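Long-range contact in 5-carboxyvanillate decarboxylase (Sphingomonas paucimobilis, PDB 4L6D), which probably removes the carboxyl group at position 5 of 5-carboxyvanillate, giving vanillate, in a manganese-containing active site of amidohydrolase fold: residues H72-T77 / T109-L114. Numbering follows the deposited sequence.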
loop_
_atom_site.group_PDB
_atom_site.type_symbol
_atom_site.label_atom_id
_atom_site.label_comp_id
_atom_site.label_asym_id
_atom_site.label_seq_id
_atom_site.Cartn_x
_atom_site.Cartn_y
_atom_site.Cartn_z
ATOM N N HIS A 72 27.542 -8.053 -2.992
ATOM C CA HIS A 72 26.421 -7.829 -2.086
ATOM C C HIS A 72 26.712 -6.620 -1.229
ATOM O O HIS A 72 27.809 -6.502 -0.653
ATOM C CB HIS A 72 26.230 -8.993 -1.123
ATOM C CG HIS A 72 25.478 -10.150 -1.692
ATOM N ND1 HIS A 72 24.936 -11.132 -0.891
ATOM C CD2 HIS A 72 25.198 -10.500 -2.969
ATOM C CE1 HIS A 72 24.331 -12.028 -1.651
ATOM N NE2 HIS A 72 24.494 -11.680 -2.916
ATOM N N LEU A 73 25.728 -5.730 -1.141
ATOM C CA LEU A 73 25.691 -4.700 -0.101
ATOM C C LEU A 73 24.973 -5.302 1.099
ATOM O O LEU A 73 23.755 -5.516 1.071
ATOM C CB LEU A 73 24.961 -3.452 -0.614
ATOM C CG LEU A 73 24.740 -2.322 0.389
ATOM C CD1 LEU A 73 26.068 -1.660 0.800
ATOM C CD2 LEU A 73 23.765 -1.294 -0.200
ATOM N N LEU A 74 25.749 -5.616 2.129
ATOM C CA LEU A 74 25.242 -6.341 3.294
ATOM C C LEU A 74 24.580 -5.403 4.294
ATOM O O LEU A 74 25.005 -4.260 4.459
ATOM C CB LEU A 74 26.388 -7.078 3.991
ATOM C CG LEU A 74 27.206 -8.046 3.138
ATOM C CD1 LEU A 74 28.450 -8.516 3.895
ATOM C CD2 LEU A 74 26.366 -9.251 2.729
ATOM N N SER A 75 23.558 -5.912 4.981
ATOM C CA SER A 75 22.883 -5.178 6.050
ATOM C C SER A 75 22.511 -6.159 7.146
ATOM O O SER A 75 22.064 -7.274 6.854
ATOM C CB SER A 75 21.618 -4.488 5.510
ATOM O OG SER A 75 20.888 -5.346 4.634
ATOM N N LEU A 76 22.668 -5.757 8.402
ATOM C CA LEU A 76 22.170 -6.588 9.488
ATOM C C LEU A 76 20.662 -6.789 9.324
ATOM O O LEU A 76 19.901 -5.834 9.192
ATOM C CB LEU A 76 22.490 -5.959 10.844
ATOM C CG LEU A 76 21.874 -6.711 12.029
ATOM C CD1 LEU A 76 22.521 -8.080 12.191
ATOM C CD2 LEU A 76 22.014 -5.904 13.329
ATOM N N THR A 77 20.251 -8.052 9.339
ATOM C CA THR A 77 18.890 -8.439 8.990
ATOM C C THR A 77 17.882 -7.872 9.980
ATOM O O THR A 77 18.193 -7.693 11.158
ATOM C CB THR A 77 18.787 -9.980 8.922
ATOM O OG1 THR A 77 17.519 -10.350 8.378
ATOM C CG2 THR A 77 18.979 -10.617 10.298
ATOM N N THR A 109 36.138 -6.268 -2.683
ATOM C CA THR A 109 35.656 -6.212 -4.060
ATOM C C THR A 109 34.338 -6.970 -4.226
ATOM O O THR A 109 33.664 -6.821 -5.252
ATOM C CB THR A 109 36.673 -6.753 -5.077
ATOM O OG1 THR A 109 36.809 -8.167 -4.907
ATOM C CG2 THR A 109 38.024 -6.062 -4.920
ATOM N N ARG A 110 33.974 -7.767 -3.219
ATOM C CA ARG A 110 32.743 -8.563 -3.285
ATOM C C ARG A 110 31.672 -8.111 -2.303
ATOM O O ARG A 110 30.491 -8.387 -2.502
ATOM C CB ARG A 110 33.026 -10.050 -3.061
ATOM C CG ARG A 110 34.138 -10.627 -3.957
ATOM C CD ARG A 110 33.901 -10.412 -5.468
ATOM N NE ARG A 110 32.672 -11.024 -5.993
ATOM C CZ ARG A 110 32.555 -12.305 -6.326
ATOM N NH1 ARG A 110 33.578 -13.128 -6.170
ATOM N NH2 ARG A 110 31.407 -12.778 -6.798
ATOM N N PHE A 111 32.070 -7.419 -1.243
ATOM C CA PHE A 111 31.092 -7.009 -0.247
ATOM C C PHE A 111 31.232 -5.553 0.118
ATOM O O PHE A 111 32.341 -5.063 0.317
ATOM C CB PHE A 111 31.178 -7.906 0.994
ATOM C CG PHE A 111 30.879 -9.345 0.691
ATOM C CD1 PHE A 111 29.575 -9.744 0.438
ATOM C CD2 PHE A 111 31.895 -10.278 0.585
ATOM C CE1 PHE A 111 29.289 -11.057 0.118
ATOM C CE2 PHE A 111 31.615 -11.590 0.265
ATOM C CZ PHE A 111 30.311 -11.979 0.026
ATOM N N ALA A 112 30.091 -4.877 0.179
ATOM C CA ALA A 112 29.997 -3.548 0.766
ATOM C C ALA A 112 29.068 -3.696 1.970
ATOM O O ALA A 112 28.456 -4.749 2.146
ATOM C CB ALA A 112 29.454 -2.538 -0.252
ATOM N N GLY A 113 28.957 -2.668 2.811
ATOM C CA GLY A 113 28.158 -2.812 4.010
ATOM C C GLY A 113 27.455 -1.565 4.493
ATOM O O GLY A 113 27.968 -0.452 4.377
ATOM N N LEU A 114 26.262 -1.780 5.046
ATOM C CA LEU A 114 25.484 -0.740 5.702
ATOM C C LEU A 114 25.593 -0.926 7.203
ATOM O O LEU A 114 25.400 -2.032 7.723
ATOM C CB LEU A 114 24.019 -0.841 5.290
ATOM C CG LEU A 114 23.738 -0.729 3.784
ATOM C CD1 LEU A 114 22.244 -0.812 3.534
ATOM C CD2 LEU A 114 24.294 0.585 3.234
HETATM O O HOH W 1 23.927 -3.375 9.501
#
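Four backbone hydrogen bonds join His-72 and Leu-74 to Arg-110, Ala-112 and Leu-114 in parallel pairing. His-72 N donates to Arg-110 O (3.0 Å) and His-72 O receives Ala-112 N. Leu-74 repeats the pattern, its N reaching Ala-112 O at 2.8 Å from above the carbonyl plane, its O accepting Leu-114 N. Beyond Leu-74 a water takes over, accepting from Leu-76 N and donating to Leu-114 O (2.7 Å).

Apolar contacts line both faces. On one, chi1 of Leu-73 (175°) sets CG anti to the backbone N, 3.9 Å from Leu-114 CG; Leu-73 CD1 meets Ala-112 CB at 3.7 Å and Leu-114 CD2, the two leucine side chains crossing at about a right angle. An alanine in place of Leu-73 would probably open a gap beside Ala-112 and leave the Leu-114 methyls less firmly held. On the other face, His-72 CB lies at the edge of the Phe-111 ring, 3.8 Å from Phe-111 CD1, while Leu-74 CD1 approaches the ring obliquely.

Helix 86-106 connects these neighbouring strands as a beta-alpha-beta crossover of the TIM-type barrel. Backbone pairing thus sets the register between two apolar faces and leads towards the active site: the Ser-75 side chain lies about 6 Å from the bound manganese, and Thr-77, just beyond the strand, touches the vanillate.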